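Local coordinates for glycoside hydrolase family protein (Novosphingobium sp. PP1Y, PDB 6Q2F) that probably hydrolyses alpha-L-rhamnosides, releasing terminal L-rhamnose as a glycoside hydrolase, at residues Trp59-Gly64 / Arg115-Glu120; Asp69-Asp74 / Lys111-Phe116; Glu939-Arg944 / Thr950-His955. All coordinates share one frame; numbering follows the deposited sequence.

Contact 1 (Trp59-Gly64 / Arg115-Glu120); sequences WHWMNG and RFAAHE
A117 meets W59 and W61 where helix 108-124 packs on the outside of a (beta/alpha)8 barrel. The barrel is evident from eight parallel strands that close on themselves, strand 56-62 pairing with both 85-91 and 674-677. The helix follows the second of these strands, yet here it reaches back to the first. The CA atoms of W59 and A117 remain 11.1 Å apart, so the gap is spanned almost wholly by indole. At A117 the CB points toward the strand and lies near the plane of each indole, at its edge. It sits 3.9 Å from W59 CH2 and 4.3 Å from W61 CZ2, and both are apolar contacts without hydrogen bonds. W59 reaches the helix because its CG is anti to the backbone N (chi1 -175°), which extends the benzo ring outward. The two indoles also brace each other edge to face: W61 NE1 stands 3.3 Å above the W59 plane, toward the rim of the ring. The pyrrole end of W59 is held separately, since its NE1 is hydrogen-bonded to D74 of helix 68-81, while W61 also meets the ring of W110. Three residues beyond A117, E120 N donates to F116 O, and in the same turn E120 CG lies 3.5 Å above one face of the F116 ring, again displaced toward the rim.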
loop_
_atom_site.group_PDB
_atom_site.type_symbol
_atom_site.label_atom_id
_atom_site.label_comp_id
_atom_site.label_asym_id
_atom_site.label_seq_id
_atom_site.Cartn_x
_atom_site.Cartn_y
_atom_site.Cartn_z
ATOM N N TRP A 59 -10.620 -8.999 11.532
ATOM C CA TRP A 59 -11.240 -9.499 12.768
ATOM C C TRP A 59 -10.126 -9.891 13.741
ATOM O O TRP A 59 -9.761 -11.061 13.871
ATOM C CB TRP A 59 -12.164 -10.664 12.438
ATOM C CG TRP A 59 -12.971 -11.228 13.557
ATOM C CD1 TRP A 59 -13.822 -10.551 14.409
ATOM C CD2 TRP A 59 -13.107 -12.612 13.870
ATOM N NE1 TRP A 59 -14.438 -11.448 15.259
ATOM C CE2 TRP A 59 -14.013 -12.716 14.946
ATOM C CE3 TRP A 59 -12.530 -13.775 13.360
ATOM C CZ2 TRP A 59 -14.354 -13.936 15.513
ATOM C CZ3 TRP A 59 -12.854 -14.987 13.936
ATOM C CH2 TRP A 59 -13.767 -15.060 14.996
ATOM N N HIS A 60 -9.581 -8.892 14.424
ATOM C CA HIS A 60 -8.424 -9.099 15.282
ATOM C C HIS A 60 -8.836 -9.715 16.612
ATOM O O HIS A 60 -9.768 -9.243 17.260
ATOM C CB HIS A 60 -7.702 -7.778 15.537
ATOM C CG HIS A 60 -7.007 -7.222 14.333
ATOM N ND1 HIS A 60 -7.654 -6.455 13.387
ATOM C CD2 HIS A 60 -5.713 -7.302 13.937
ATOM C CE1 HIS A 60 -6.790 -6.099 12.451
ATOM N NE2 HIS A 60 -5.607 -6.600 12.762
ATOM N N TRP A 61 -8.134 -10.766 17.015
ATOM C CA TRP A 61 -8.236 -11.318 18.360
ATOM C C TRP A 61 -7.191 -10.622 19.225
ATOM O O TRP A 61 -5.993 -10.832 19.040
ATOM C CB TRP A 61 -8.007 -12.830 18.340
ATOM C CG TRP A 61 -9.140 -13.630 17.777
ATOM C CD1 TRP A 61 -10.272 -13.159 17.203
ATOM C CD2 TRP A 61 -9.229 -15.060 17.742
ATOM N NE1 TRP A 61 -11.073 -14.203 16.803
ATOM C CE2 TRP A 61 -10.449 -15.383 17.131
ATOM C CE3 TRP A 61 -8.378 -16.099 18.154
ATOM C CZ2 TRP A 61 -10.866 -16.706 16.949
ATOM C CZ3 TRP A 61 -8.795 -17.394 17.986
ATOM C CH2 TRP A 61 -10.031 -17.690 17.380
HETATM N N MSE A 62 -7.641 -9.784 20.155
HETATM C CA MSE A 62 -6.741 -8.898 20.879
HETATM C C MSE A 62 -6.112 -9.568 22.115
HETATM O O MSE A 62 -6.753 -9.662 23.156
HETATM C CB MSE A 62 -7.480 -7.620 21.311
HETATM C CG MSE A 62 -7.978 -6.709 20.180
HETATM SE SE MSE A 62 -6.664 -6.409 18.780
HETATM C CE MSE A 62 -5.346 -5.605 19.974
ATOM N N ASN A 63 -4.862 -10.032 21.993
ATOM C CA ASN A 63 -4.059 -10.440 23.151
ATOM C C ASN A 63 -4.758 -11.521 23.978
ATOM O O ASN A 63 -4.838 -11.440 25.202
ATOM C CB ASN A 63 -3.735 -9.207 24.010
ATOM C CG ASN A 63 -2.617 -9.446 25.015
ATOM O OD1 ASN A 63 -2.385 -8.604 25.882
ATOM N ND2 ASN A 63 -1.904 -10.571 24.891
ATOM N N GLY A 64 -5.269 -12.548 23.306
ATOM C CA GLY A 64 -5.904 -13.640 24.020
ATOM C C GLY A 64 -7.315 -13.359 24.524
ATOM O O GLY A 64 -7.927 -14.255 25.126
ATOM N N ARG A 115 -11.177 -23.404 15.722
ATOM C CA ARG A 115 -11.996 -24.417 15.069
ATOM C C ARG A 115 -13.464 -24.020 15.090
ATOM O O ARG A 115 -14.179 -24.173 14.095
ATOM C CB ARG A 115 -11.807 -25.776 15.753
ATOM C CG ARG A 115 -12.746 -26.852 15.218
ATOM C CD ARG A 115 -12.396 -28.237 15.740
ATOM N NE ARG A 115 -11.035 -28.610 15.378
ATOM C CZ ARG A 115 -10.522 -29.828 15.526
ATOM N NH1 ARG A 115 -11.260 -30.809 16.027
ATOM N NH2 ARG A 115 -9.270 -30.062 15.166
ATOM N N PHE A 116 -13.930 -23.521 16.229
ATOM C CA PHE A 116 -15.301 -23.052 16.332
ATOM C C PHE A 116 -15.562 -21.898 15.379
ATOM O O PHE A 116 -16.602 -21.862 14.722
ATOM C CB PHE A 116 -15.586 -22.620 17.760
ATOM C CG PHE A 116 -17.002 -22.198 17.979
ATOM C CD1 PHE A 116 -18.004 -23.152 18.067
ATOM C CD2 PHE A 116 -17.335 -20.859 18.097
ATOM C CE1 PHE A 116 -19.330 -22.773 18.293
ATOM C CE2 PHE A 116 -18.659 -20.470 18.314
ATOM C CZ PHE A 116 -19.653 -21.432 18.404
ATOM N N ALA A 117 -14.635 -20.941 15.302
ATOM C CA ALA A 117 -14.771 -19.855 14.337
ATOM C C ALA A 117 -14.890 -20.396 12.928
ATOM O O ALA A 117 -15.699 -19.910 12.131
ATOM C CB ALA A 117 -13.575 -18.899 14.417
ATOM N N ALA A 118 -14.092 -21.408 12.595
ATOM C CA ALA A 118 -14.128 -21.921 11.233
ATOM C C ALA A 118 -15.462 -22.600 10.954
ATOM O O ALA A 118 -16.023 -22.461 9.863
ATOM C CB ALA A 118 -12.956 -22.882 11.002
ATOM N N HIS A 119 -15.993 -23.333 11.942
ATOM C CA HIS A 119 -17.268 -24.009 11.739
ATOM C C HIS A 119 -18.412 -23.012 11.677
ATOM O O HIS A 119 -19.388 -23.224 10.948
ATOM C CB HIS A 119 -17.507 -25.038 12.845
ATOM C CG HIS A 119 -16.856 -26.360 12.573
ATOM N ND1 HIS A 119 -17.344 -27.252 11.640
ATOM C CD2 HIS A 119 -15.734 -26.926 13.083
ATOM C CE1 HIS A 119 -16.561 -28.316 11.600
ATOM N NE2 HIS A 119 -15.588 -28.152 12.480
ATOM N N GLU A 120 -18.316 -21.927 12.446
ATOM C CA GLU A 120 -19.356 -20.907 12.405
ATOM C C GLU A 120 -19.334 -20.173 11.079
ATOM O O GLU A 120 -20.393 -19.844 10.534
ATOM C CB GLU A 120 -19.187 -19.919 13.559
ATOM C CG GLU A 120 -19.615 -20.473 14.912
ATOM C CD GLU A 120 -21.112 -20.694 15.000
ATOM O OE1 GLU A 120 -21.854 -19.702 15.191
ATOM O OE2 GLU A 120 -21.545 -21.859 14.869
#

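Contact 2 (Asp69-Asp74 / Lys111-Phe116); sequences DGIRKD and KDAFRF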
loop_
_atom_site.group_PDB
_atom_site.type_symbol
_atom_site.label_atom_id
_atom_site.label_comp_id
_atom_site.label_asym_id
_atom_site.label_seq_id
_atom_site.Cartn_x
_atom_site.Cartn_y
_atom_site.Cartn_z
ATOM N N ASP A 69 -18.262 -17.960 22.908
ATOM C CA ASP A 69 -19.527 -17.251 23.003
ATOM C C ASP A 69 -19.486 -15.961 22.206
ATOM O O ASP A 69 -20.427 -15.649 21.472
ATOM C CB ASP A 69 -19.859 -16.967 24.459
ATOM C CG ASP A 69 -21.117 -16.133 24.601
ATOM O OD1 ASP A 69 -22.201 -16.666 24.332
ATOM O OD2 ASP A 69 -21.011 -14.954 24.973
ATOM N N GLY A 70 -18.391 -15.215 22.321
ATOM C CA GLY A 70 -18.265 -13.977 21.586
ATOM C C GLY A 70 -18.078 -14.185 20.093
ATOM O O GLY A 70 -18.554 -13.377 19.291
ATOM N N ILE A 71 -17.382 -15.255 19.706
ATOM C CA ILE A 71 -17.149 -15.538 18.295
ATOM C C ILE A 71 -18.476 -15.739 17.575
ATOM O O ILE A 71 -18.698 -15.214 16.473
ATOM C CB ILE A 71 -16.242 -16.768 18.150
ATOM C CG1 ILE A 71 -14.809 -16.435 18.592
ATOM C CG2 ILE A 71 -16.269 -17.292 16.709
ATOM C CD1 ILE A 71 -13.897 -17.661 18.699
ATOM N N ARG A 72 -19.378 -16.506 18.188
ATOM C CA ARG A 72 -20.687 -16.727 17.596
ATOM C C ARG A 72 -21.463 -15.426 17.464
ATOM O O ARG A 72 -22.046 -15.158 16.407
ATOM C CB ARG A 72 -21.467 -17.739 18.429
ATOM C CG ARG A 72 -22.978 -17.739 18.164
ATOM C CD ARG A 72 -23.573 -19.070 18.664
ATOM N NE ARG A 72 -23.201 -20.166 17.768
ATOM C CZ ARG A 72 -23.268 -21.455 18.074
ATOM N NH1 ARG A 72 -23.665 -21.846 19.280
ATOM N NH2 ARG A 72 -22.926 -22.354 17.169
ATOM N N LYS A 73 -21.493 -14.609 18.533
ATOM C CA LYS A 73 -22.225 -13.348 18.471
ATOM C C LYS A 73 -21.594 -12.386 17.467
ATOM O O LYS A 73 -22.309 -11.644 16.783
ATOM C CB LYS A 73 -22.307 -12.714 19.855
ATOM C CG LYS A 73 -23.139 -13.522 20.848
ATOM C CD LYS A 73 -22.801 -13.139 22.291
ATOM C CE LYS A 73 -23.762 -13.786 23.276
ATOM N NZ LYS A 73 -23.410 -13.404 24.691
ATOM N N ASP A 74 -20.258 -12.369 17.375
ATOM C CA ASP A 74 -19.604 -11.613 16.303
ATOM C C ASP A 74 -20.101 -12.056 14.938
ATOM O O ASP A 74 -20.495 -11.226 14.105
ATOM C CB ASP A 74 -18.091 -11.793 16.355
ATOM C CG ASP A 74 -17.434 -11.008 17.467
ATOM O OD1 ASP A 74 -18.134 -10.268 18.189
ATOM O OD2 ASP A 74 -16.197 -11.126 17.594
ATOM N N LYS A 111 -7.002 -23.346 20.041
ATOM C CA LYS A 111 -7.279 -24.062 18.801
ATOM C C LYS A 111 -8.746 -24.428 18.707
ATOM O O LYS A 111 -9.341 -24.358 17.622
ATOM C CB LYS A 111 -6.381 -25.299 18.679
ATOM C CG LYS A 111 -4.911 -24.942 18.451
ATOM C CD LYS A 111 -4.024 -26.151 18.162
ATOM C CE LYS A 111 -4.080 -27.232 19.234
ATOM N NZ LYS A 111 -3.208 -28.377 18.800
ATOM N N ASP A 112 -9.351 -24.796 19.832
ATOM C CA ASP A 112 -10.774 -25.104 19.824
ATOM C C ASP A 112 -11.602 -23.860 19.525
ATOM O O ASP A 112 -12.608 -23.939 18.810
ATOM C CB ASP A 112 -11.182 -25.719 21.159
ATOM C CG ASP A 112 -12.542 -26.377 21.092
ATOM O OD1 ASP A 112 -12.752 -27.205 20.168
ATOM O OD2 ASP A 112 -13.397 -26.058 21.928
ATOM N N ALA A 113 -11.178 -22.702 20.026
ATOM C CA ALA A 113 -11.851 -21.461 19.650
ATOM C C ALA A 113 -11.758 -21.220 18.148
ATOM O O ALA A 113 -12.758 -20.906 17.503
ATOM C CB ALA A 113 -11.259 -20.280 20.418
ATOM N N PHE A 114 -10.574 -21.377 17.569
ATOM C CA PHE A 114 -10.436 -21.122 16.140
ATOM C C PHE A 114 -11.230 -22.133 15.327
ATOM O O PHE A 114 -11.867 -21.770 14.329
ATOM C CB PHE A 114 -8.968 -21.128 15.689
ATOM C CG PHE A 114 -8.820 -20.738 14.247
ATOM C CD1 PHE A 114 -8.742 -19.401 13.896
ATOM C CD2 PHE A 114 -8.847 -21.692 13.239
ATOM C CE1 PHE A 114 -8.656 -19.017 12.559
ATOM C CE2 PHE A 114 -8.752 -21.314 11.897
ATOM C CZ PHE A 114 -8.660 -19.974 11.562
ATOM N N ARG A 115 -11.177 -23.404 15.722
ATOM C CA ARG A 115 -11.996 -24.417 15.069
ATOM C C ARG A 115 -13.464 -24.020 15.090
ATOM O O ARG A 115 -14.179 -24.173 14.095
ATOM C CB ARG A 115 -11.807 -25.776 15.753
ATOM C CG ARG A 115 -12.746 -26.852 15.218
ATOM C CD ARG A 115 -12.396 -28.237 15.740
ATOM N NE ARG A 115 -11.035 -28.610 15.378
ATOM C CZ ARG A 115 -10.522 -29.828 15.526
ATOM N NH1 ARG A 115 -11.260 -30.809 16.027
ATOM N NH2 ARG A 115 -9.270 -30.062 15.166
ATOM N N PHE A 116 -13.930 -23.521 16.229
ATOM C CA PHE A 116 -15.301 -23.052 16.332
ATOM C C PHE A 116 -15.562 -21.898 15.379
ATOM O O PHE A 116 -16.602 -21.862 14.722
ATOM C CB PHE A 116 -15.586 -22.620 17.760
ATOM C CG PHE A 116 -17.002 -22.198 17.979
ATOM C CD1 PHE A 116 -18.004 -23.152 18.067
ATOM C CD2 PHE A 116 -17.335 -20.859 18.097
ATOM C CE1 PHE A 116 -19.330 -22.773 18.293
ATOM C CE2 PHE A 116 -18.659 -20.470 18.314
ATOM C CZ PHE A 116 -19.653 -21.432 18.404
#
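I71 and R72 of helix 68-81 pack on A113 and F116 of helix 108-124, two helices that run side by side on the outside of the barrel. The short segments point the same way, their axes 10.1 Å apart with a signed crossing angle of -20°. I71 comes first and uses two branches. CG1 stands anti to the carbonyl carbon, and the extended chain beyond it carries CD1 to A113, 3.6 Å from the backbone O and 4.1 Å from CB. The other branch, CG2, lies 4.0 Å from F116 CD2, the two side chains running alongside each other in opposing senses. R72 then closes over the outer end of the same ring. Its CB lies in the ring plane at the edge, 3.9 Å from F116 CE2, and a bend at chi3 (-73°) turns the guanidinium back so that F116 CZ sits over its centre, 3.5 Å above the plane. The two planes are 63° apart, which rules out a parallel stack: the ring presents its far corner to the guanidinium face. Rotation of that group is probably restrained by the salt bridge from R72 NH2 to E120 OE2, one helical turn beyond F116. Beneath this pair of helices lies strand 56-62, with the side chain of I71 touching W59 and W61. Helix 68-81 also reaches the loop after strand 674-677, where D74 holds H682 and V683 by hydrogen bonds.

Contact 3 (Glu939-Arg944 / Thr950-His955); sequences EPISYR and TVVPLH
R944 and V951 form an antiparallel hydrogen-bonded pair in the beta hairpin of strands 937-946 and 949-956. V951 N donates to R944 O at 2.8 Å, nearly straight at 171°; R944 N returns a bond to V951 O at 3.1 Å, more bent at 156°. Both donors lie in the carbonyl planes. Each acceptor also takes a CA-H...O contact, from Y943 CA to V951 O (3.3 Å) and from T950 CA to R944 O (3.4 Å). Two residues along, regular pairing would set P953 N against S942 O, but proline has no N-H and its CD stands 3.3 Å from that oxygen. The polar side chains are hydrogen-bonded outside the hairpin: S942 OG with L977 N, Y943 OH with R972 O and T950 OG1 with V923 O. Beyond the pair, contact is apolar. The side chains of I941 and V952 meet at about a right angle: chi1 of -160° sets I941 CG1 anti to its N and brings it 3.7 Å from V952 CG1. V952 CG2 lies 4.1 Å from Y943 CB. Strand 949-956 also bonds to strand 915-921. The chemistry thus implies a hairpin joined by backbone bonds near its turn and, around V952 and P953, by side-chain packing, consistent with the interruption of strand 937-946 around S942.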
loop_
_atom_site.group_PDB
_atom_site.type_symbol
_atom_site.label_atom_id
_atom_site.label_comp_id
_atom_site.label_asym_id
_atom_site.label_seq_id
_atom_site.Cartn_x
_atom_site.Cartn_y
_atom_site.Cartn_z
ATOM N N GLU A 939 -33.549 4.535 -11.742
ATOM C CA GLU A 939 -34.362 5.697 -11.994
ATOM C C GLU A 939 -34.096 6.145 -13.425
ATOM O O GLU A 939 -32.935 6.139 -13.865
ATOM C CB GLU A 939 -34.006 6.798 -10.985
ATOM C CG GLU A 939 -34.376 8.213 -11.343
ATOM C CD GLU A 939 -33.775 9.202 -10.352
ATOM O OE1 GLU A 939 -32.870 8.785 -9.587
ATOM O OE2 GLU A 939 -34.194 10.377 -10.327
ATOM N N PRO A 940 -35.138 6.489 -14.175
ATOM C CA PRO A 940 -34.941 6.983 -15.537
ATOM C C PRO A 940 -34.383 8.396 -15.521
ATOM O O PRO A 940 -34.507 9.137 -14.546
ATOM C CB PRO A 940 -36.350 6.956 -16.148
ATOM C CG PRO A 940 -37.243 6.322 -15.110
ATOM C CD PRO A 940 -36.556 6.472 -13.796
ATOM N N ILE A 941 -33.756 8.763 -16.639
ATOM C CA ILE A 941 -33.041 10.025 -16.738
ATOM C C ILE A 941 -33.189 10.543 -18.165
ATOM O O ILE A 941 -33.391 9.770 -19.104
ATOM C CB ILE A 941 -31.558 9.845 -16.298
ATOM C CG1 ILE A 941 -30.926 11.188 -15.926
ATOM C CG2 ILE A 941 -30.724 9.105 -17.338
ATOM C CD1 ILE A 941 -31.386 11.717 -14.592
ATOM N N SER A 942 -33.158 11.862 -18.316
ATOM C CA SER A 942 -33.175 12.479 -19.634
ATOM C C SER A 942 -31.822 12.301 -20.309
ATOM O O SER A 942 -30.792 12.229 -19.642
ATOM C CB SER A 942 -33.514 13.967 -19.531
ATOM O OG SER A 942 -34.850 14.148 -19.109
ATOM N N TYR A 943 -31.829 12.231 -21.640
ATOM C CA TYR A 943 -30.581 12.025 -22.358
ATOM C C TYR A 943 -30.759 12.411 -23.819
ATOM O O TYR A 943 -31.877 12.469 -24.337
ATOM C CB TYR A 943 -30.099 10.566 -22.259
ATOM C CG TYR A 943 -30.990 9.586 -22.993
ATOM C CD1 TYR A 943 -32.082 9.011 -22.359
ATOM C CD2 TYR A 943 -30.757 9.257 -24.325
ATOM C CE1 TYR A 943 -32.911 8.125 -23.019
ATOM C CE2 TYR A 943 -31.588 8.381 -24.999
ATOM C CZ TYR A 943 -32.665 7.818 -24.339
ATOM O OH TYR A 943 -33.497 6.943 -25.003
ATOM N N ARG A 944 -29.625 12.632 -24.485
ATOM C CA ARG A 944 -29.570 12.828 -25.928
ATOM C C ARG A 944 -28.397 12.039 -26.479
ATOM O O ARG A 944 -27.272 12.158 -25.974
ATOM C CB ARG A 944 -29.436 14.314 -26.297
ATOM C CG ARG A 944 -28.583 14.557 -27.522
ATOM C CD ARG A 944 -28.722 15.980 -28.033
ATOM N NE ARG A 944 -29.948 16.179 -28.801
ATOM C CZ ARG A 944 -30.012 16.130 -30.127
ATOM N NH1 ARG A 944 -28.915 15.889 -30.838
ATOM N NH2 ARG A 944 -31.173 16.331 -30.745
ATOM N N THR A 950 -23.404 10.027 -25.610
ATOM C CA THR A 950 -24.667 10.274 -24.936
ATOM C C THR A 950 -24.435 11.395 -23.935
ATOM O O THR A 950 -23.463 11.359 -23.178
ATOM C CB THR A 950 -25.178 9.011 -24.235
ATOM O OG1 THR A 950 -25.385 7.984 -25.211
ATOM C CG2 THR A 950 -26.508 9.286 -23.494
ATOM N N VAL A 951 -25.305 12.381 -23.944
ATOM C CA VAL A 951 -25.216 13.500 -23.035
ATOM C C VAL A 951 -26.348 13.394 -22.032
ATOM O O VAL A 951 -27.486 13.256 -22.389
ATOM C CB VAL A 951 -25.264 14.842 -23.751
ATOM C CG1 VAL A 951 -24.929 15.954 -22.812
ATOM C CG2 VAL A 951 -24.311 14.854 -24.907
ATOM N N VAL A 952 -26.006 13.434 -20.760
ATOM C CA VAL A 952 -26.994 13.287 -19.725
ATOM C C VAL A 952 -26.918 14.400 -18.741
ATOM O O VAL A 952 -25.880 14.637 -18.204
ATOM C CB VAL A 952 -26.763 11.983 -18.971
ATOM C CG1 VAL A 952 -27.810 11.757 -17.916
ATOM C CG2 VAL A 952 -26.732 10.833 -19.928
ATOM N N PRO A 953 -28.005 15.093 -18.468
ATOM C CA PRO A 953 -27.925 16.145 -17.461
ATOM C C PRO A 953 -27.970 15.478 -16.087
ATOM O O PRO A 953 -28.844 14.705 -15.833
ATOM C CB PRO A 953 -29.162 16.972 -17.709
ATOM C CG PRO A 953 -30.094 16.064 -18.385
ATOM C CD PRO A 953 -29.273 15.123 -19.190
ATOM N N LEU A 954 -27.026 15.783 -15.233
ATOM C CA LEU A 954 -26.942 15.149 -13.926
ATOM C C LEU A 954 -26.916 16.204 -12.840
ATOM O O LEU A 954 -26.227 17.221 -12.963
ATOM C CB LEU A 954 -25.688 14.275 -13.787
ATOM C CG LEU A 954 -25.646 12.949 -14.537
ATOM C CD1 LEU A 954 -24.348 12.265 -14.192
ATOM C CD2 LEU A 954 -26.824 12.076 -14.145
ATOM N N HIS A 955 -27.659 15.950 -11.778
ATOM C CA HIS A 955 -27.470 16.680 -10.541
ATOM C C HIS A 955 -26.767 15.747 -9.577
ATOM O O HIS A 955 -27.200 14.609 -9.384
ATOM C CB HIS A 955 -28.783 17.162 -9.927
ATOM C CG HIS A 955 -28.581 17.841 -8.612
ATOM N ND1 HIS A 955 -28.254 19.176 -8.514
ATOM C CD2 HIS A 955 -28.580 17.355 -7.346
ATOM C CE1 HIS A 955 -28.107 19.494 -7.240
ATOM N NE2 HIS A 955 -28.295 18.408 -6.512
#

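Overall arrangement
Contacts 1 and 2 belong to one layer of the barrel: their centres are 5 Å apart, both use helix 108-124, and W61 CZ2 packs 3.6 Å from I71 CD1. Contact 1 is the buried, purely apolar inner part, strand against helix; contact 2, helix against helix, is partly buried and adds a charged group at its outer edge. Contact 3 stands apart, with its centre about 48 Å and 50 Å from those of contacts 1 and 2, in a separate antiparallel sheet late in the chain. It is partly buried, with Y943 and V952 buried but R944 and P953 exposed. It alone has hydrogen bonds across its segments, whereas the first two depend on side chains.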